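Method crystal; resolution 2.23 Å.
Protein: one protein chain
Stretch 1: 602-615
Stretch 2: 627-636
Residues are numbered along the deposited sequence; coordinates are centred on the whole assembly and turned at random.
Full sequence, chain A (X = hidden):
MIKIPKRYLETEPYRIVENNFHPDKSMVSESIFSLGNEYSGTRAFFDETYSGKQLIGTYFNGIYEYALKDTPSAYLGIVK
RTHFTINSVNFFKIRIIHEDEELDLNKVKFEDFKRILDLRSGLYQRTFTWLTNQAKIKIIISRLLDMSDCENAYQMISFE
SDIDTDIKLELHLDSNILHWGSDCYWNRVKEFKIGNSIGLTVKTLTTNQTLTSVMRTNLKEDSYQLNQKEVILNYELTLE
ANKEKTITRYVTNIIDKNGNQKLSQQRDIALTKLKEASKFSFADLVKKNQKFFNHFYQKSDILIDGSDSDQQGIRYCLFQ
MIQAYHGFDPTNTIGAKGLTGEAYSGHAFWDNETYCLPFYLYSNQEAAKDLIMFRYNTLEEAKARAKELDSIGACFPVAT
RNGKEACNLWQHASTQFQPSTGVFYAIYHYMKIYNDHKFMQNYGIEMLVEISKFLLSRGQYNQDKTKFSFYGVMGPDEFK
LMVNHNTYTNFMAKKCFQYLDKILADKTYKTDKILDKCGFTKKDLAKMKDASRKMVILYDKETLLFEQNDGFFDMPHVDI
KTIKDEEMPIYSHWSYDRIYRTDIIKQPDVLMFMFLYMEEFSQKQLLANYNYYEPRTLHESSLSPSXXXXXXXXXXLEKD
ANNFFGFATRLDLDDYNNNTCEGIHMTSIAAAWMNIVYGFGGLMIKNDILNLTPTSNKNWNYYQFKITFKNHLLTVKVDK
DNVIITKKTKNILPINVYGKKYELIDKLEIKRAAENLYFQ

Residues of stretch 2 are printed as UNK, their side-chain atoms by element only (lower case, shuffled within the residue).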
# COMPACT_ATOMS: atom_id res chain seq x y z
N SER A 602 -2.45 3.53 40.48
CA SER A 602 -3.00 4.41 41.53
C SER A 602 -3.92 5.43 40.87
O SER A 602 -3.85 5.58 39.61
CB SER A 602 -1.89 5.07 42.29
OG SER A 602 -1.16 5.98 41.48
N GLN A 603 -4.74 6.11 41.67
CA GLN A 603 -5.56 7.27 41.26
C GLN A 603 -4.68 8.27 40.50
O GLN A 603 -5.16 8.84 39.49
CB GLN A 603 -6.16 7.99 42.46
CG GLN A 603 -7.22 7.16 43.17
CD GLN A 603 -8.38 6.88 42.25
OE1 GLN A 603 -9.06 7.80 41.79
NE2 GLN A 603 -8.61 5.60 41.97
N LYS A 604 -3.49 8.53 41.01
CA LYS A 604 -2.60 9.60 40.49
C LYS A 604 -2.02 9.18 39.13
O LYS A 604 -1.86 10.05 38.28
CB LYS A 604 -1.49 9.92 41.50
CG LYS A 604 -1.94 10.79 42.67
CD LYS A 604 -0.83 11.10 43.66
CE LYS A 604 -1.23 12.17 44.66
NZ LYS A 604 -0.19 12.35 45.69
N GLN A 605 -1.68 7.91 38.96
CA GLN A 605 -1.13 7.38 37.66
C GLN A 605 -2.18 7.49 36.55
O GLN A 605 -1.84 8.00 35.46
CB GLN A 605 -0.63 5.96 37.84
CG GLN A 605 0.70 5.92 38.59
CD GLN A 605 1.12 4.50 38.86
OE1 GLN A 605 0.31 3.69 39.32
NE2 GLN A 605 2.36 4.18 38.52
N LEU A 606 -3.39 7.02 36.83
CA LEU A 606 -4.53 7.10 35.89
C LEU A 606 -4.83 8.57 35.56
O LEU A 606 -5.07 8.87 34.37
CB LEU A 606 -5.74 6.41 36.51
CG LEU A 606 -5.61 4.90 36.68
CD1 LEU A 606 -6.57 4.41 37.73
CD2 LEU A 606 -5.87 4.19 35.35
N LEU A 607 -4.83 9.46 36.56
CA LEU A 607 -5.22 10.88 36.30
C LEU A 607 -4.12 11.54 35.47
O LEU A 607 -4.45 12.25 34.51
CB LEU A 607 -5.53 11.60 37.62
CG LEU A 607 -5.86 13.10 37.55
CD1 LEU A 607 -7.24 13.37 36.99
CD2 LEU A 607 -5.75 13.75 38.93
N ALA A 608 -2.84 11.28 35.75
CA ALA A 608 -1.74 11.90 34.99
C ALA A 608 -1.86 11.47 33.53
O ALA A 608 -1.86 12.33 32.65
CB ALA A 608 -0.40 11.52 35.57
N ASN A 609 -2.02 10.17 33.28
CA ASN A 609 -2.07 9.63 31.89
C ASN A 609 -3.39 10.03 31.22
O ASN A 609 -3.36 10.34 30.03
CB ASN A 609 -1.79 8.13 31.86
CG ASN A 609 -0.35 7.85 32.21
OD1 ASN A 609 0.47 7.80 31.30
ND2 ASN A 609 -0.02 7.70 33.50
N TYR A 610 -4.48 10.03 31.96
CA TYR A 610 -5.80 10.45 31.44
C TYR A 610 -5.69 11.90 30.97
O TYR A 610 -6.19 12.23 29.86
CB TYR A 610 -6.90 10.26 32.48
CG TYR A 610 -8.27 10.66 32.00
CD1 TYR A 610 -9.12 9.76 31.37
CD2 TYR A 610 -8.72 11.96 32.18
CE1 TYR A 610 -10.38 10.14 30.93
CE2 TYR A 610 -9.97 12.35 31.75
CZ TYR A 610 -10.79 11.45 31.09
OH TYR A 610 -12.02 11.89 30.71
N ASN A 611 -5.11 12.76 31.81
CA ASN A 611 -5.05 14.23 31.57
C ASN A 611 -4.17 14.47 30.34
O ASN A 611 -4.46 15.40 29.62
CB ASN A 611 -4.51 15.02 32.76
CG ASN A 611 -5.53 15.28 33.85
OD1 ASN A 611 -6.71 15.04 33.68
ND2 ASN A 611 -5.06 15.71 35.02
N TYR A 612 -3.11 13.68 30.14
CA TYR A 612 -2.22 13.88 28.96
C TYR A 612 -2.89 13.33 27.68
O TYR A 612 -2.86 14.04 26.67
CB TYR A 612 -0.84 13.27 29.17
CG TYR A 612 0.10 13.64 28.05
CD1 TYR A 612 0.84 14.81 28.07
CD2 TYR A 612 0.16 12.85 26.90
CE1 TYR A 612 1.66 15.15 27.01
CE2 TYR A 612 0.99 13.16 25.85
CZ TYR A 612 1.75 14.31 25.90
OH TYR A 612 2.51 14.63 24.82
N TYR A 613 -3.47 12.13 27.70
CA TYR A 613 -3.89 11.39 26.48
C TYR A 613 -5.35 11.63 26.07
O TYR A 613 -5.58 11.68 24.85
CB TYR A 613 -3.55 9.91 26.63
CG TYR A 613 -2.07 9.64 26.54
CD1 TYR A 613 -1.37 9.86 25.36
CD2 TYR A 613 -1.36 9.19 27.63
CE1 TYR A 613 -0.01 9.63 25.28
CE2 TYR A 613 -0.00 8.94 27.56
CZ TYR A 613 0.68 9.18 26.39
OH TYR A 613 2.02 8.94 26.36
N GLU A 614 -6.29 11.74 27.01
CA GLU A 614 -7.72 11.97 26.66
C GLU A 614 -7.84 13.19 25.72
O GLU A 614 -8.49 13.07 24.70
CB GLU A 614 -8.59 12.11 27.91
CG GLU A 614 -10.08 12.27 27.62
CD GLU A 614 -10.54 13.57 26.96
OE1 GLU A 614 -10.16 14.62 27.46
OE2 GLU A 614 -11.25 13.50 25.88
N PRO A 615 -7.28 14.39 26.01
CA PRO A 615 -7.46 15.55 25.12
C PRO A 615 -6.71 15.52 23.77
O PRO A 615 -7.02 16.34 22.90
CB PRO A 615 -6.99 16.76 25.95
CG PRO A 615 -6.10 16.18 27.03
CD PRO A 615 -6.55 14.74 27.25
N UNK A 627 -13.85 3.32 27.18
CA UNK A 627 -12.59 3.15 27.96
C UNK A 627 -12.35 4.43 28.75
O UNK A 627 -12.05 4.36 29.94
c UNK A 627 -11.64 1.53 26.27
c UNK A 627 -10.12 2.82 27.80
c UNK A 627 -11.89 0.38 27.19
c UNK A 627 -11.42 2.84 27.02
N UNK A 628 -12.50 5.57 28.09
CA UNK A 628 -12.31 6.91 28.71
C UNK A 628 -13.39 7.12 29.79
O UNK A 628 -13.05 7.66 30.88
c UNK A 628 -9.73 7.36 25.07
c UNK A 628 -9.82 8.53 26.93
n UNK A 628 -10.93 7.22 25.59
c UNK A 628 -11.02 7.95 26.76
n UNK A 628 -9.03 8.17 25.88
c UNK A 628 -12.26 7.99 27.61
N UNK A 629 -14.65 6.72 29.53
CA UNK A 629 -15.75 6.83 30.53
C UNK A 629 -15.36 6.02 31.76
O UNK A 629 -15.53 6.53 32.89
c UNK A 629 -17.10 6.38 30.03
o UNK A 629 -18.05 6.53 31.10
N UNK A 630 -14.85 4.80 31.56
CA UNK A 630 -14.55 3.85 32.67
C UNK A 630 -13.43 4.43 33.50
O UNK A 630 -13.56 4.42 34.72
c UNK A 630 -14.23 2.43 32.17
c UNK A 630 -13.57 1.62 33.27
c UNK A 630 -15.27 0.77 30.54
c UNK A 630 -15.50 1.77 31.64
N UNK A 631 -12.37 4.90 32.85
CA UNK A 631 -11.20 5.49 33.56
C UNK A 631 -11.65 6.78 34.25
O UNK A 631 -11.28 6.96 35.40
c UNK A 631 -8.92 6.55 33.27
c UNK A 631 -8.42 4.42 31.04
c UNK A 631 -10.00 5.68 32.62
c UNK A 631 -9.44 4.33 32.18
N UNK A 632 -12.43 7.63 33.59
CA UNK A 632 -12.96 8.89 34.18
C UNK A 632 -13.70 8.55 35.47
O UNK A 632 -13.41 9.19 36.48
c UNK A 632 -13.87 9.62 33.23
N UNK A 633 -14.61 7.58 35.45
CA UNK A 633 -15.37 7.14 36.66
C UNK A 633 -14.38 6.76 37.78
O UNK A 633 -14.53 7.25 38.88
o UNK A 633 -17.52 6.43 35.80
c UNK A 633 -16.30 5.98 36.35
N UNK A 634 -13.39 5.91 37.46
CA UNK A 634 -12.38 5.38 38.41
C UNK A 634 -11.65 6.53 39.11
O UNK A 634 -11.30 6.34 40.30
c UNK A 634 -11.64 1.46 38.36
c UNK A 634 -10.42 3.68 38.50
c UNK A 634 -11.04 2.54 39.26
n UNK A 634 -12.45 0.48 39.14
c UNK A 634 -11.39 4.49 37.65
N UNK A 635 -11.43 7.67 38.44
CA UNK A 635 -10.66 8.81 39.03
C UNK A 635 -11.59 9.96 39.47
O UNK A 635 -11.06 11.04 39.76
c UNK A 635 -9.00 9.97 35.69
c UNK A 635 -8.49 8.19 37.91
c UNK A 635 -9.55 9.27 38.07
c UNK A 635 -10.08 9.73 36.71
N UNK A 636 -12.90 9.74 39.59
CA UNK A 636 -13.85 10.71 40.17
C UNK A 636 -14.24 11.83 39.22
O UNK A 636 -14.82 12.81 39.71

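Position 627 carries four side-chain carbons, forked at the first, with one arm two carbons long. They stay out of reach of stretch 1. This is Ile627.

Position 628 has one carbon and then a five-membered ring of three carbons and two nitrogens. One ring carbon lies 3.8 Å from Glu614 CG, and the CE1 atom of Tyr610 sits at the ring edge. Such a ring is an imidazole, so this is His628. The close ring carbon is CD2 of His628, 4.3 Å from Tyr610 CE1.

Position 629 has one carbon and one oxygen. Its CA-to-CB bond points away from stretch 1. It is Ser629.

Position 630 again shows four carbons forked at the first, with one two-carbon arm. It makes no contact across the stretches. It is Ile630.

Position 631 has the same forked four-carbon pattern, and its CA-to-CB bond points toward stretch 1. Its one-carbon arm packs 3.7 Å from Tyr610 CD1. It is Ile631, and CG2 of Ile631 is also 4.4 Å from Leu606 CD2.

Position 632 has a single carbon, CB, 3.9 Å from Tyr610 OH. It is Ala632. Its small side chain lies beside the outer end of the tyrosine.

Position 633 has one carbon and one oxygen, beyond reach of stretch 1. It is Ser633.

Position 634 has four carbons in a row ending in nitrogen. The second carbon lies 4.0 Å from Leu606 CD1, while the end of the chain leads away. It is Lys634.

Position 635 has four carbons forked at the first, with one two-carbon arm. The short arm lies 3.6 Å from Leu606 CB. The tip of the long arm lies 3.8 Å from Tyr610 CG and 4.0 Å from Leu607 CD1. It is Ile635, the first residue to leave helical geometry.

Position 636 has no side-chain atoms. Its phi is positive, at 79°, which favours glycine. It is Gly636, and its N donates to Ser633 O at 3.1 Å.

The contact is mainly apolar. The two helices run at 137° to each other, with axes 10.0 Å apart at closest approach. Ile635 has the largest covered area, and its two arms reach Leu606, Leu607 and Tyr610. The Tyr610 side chain reaches across the other helix: its CE1 is 3.6 Å from His628 O, and its ring also meets Ile631 and Ala632. Leu606 bridges Ile631, Lys634 and Ile635. At the start of its helix, the end of the Gln603 side chain lies by the backbone of Lys634 and Ile635.

Stretch 2 (627-636) IHSIIASKIG
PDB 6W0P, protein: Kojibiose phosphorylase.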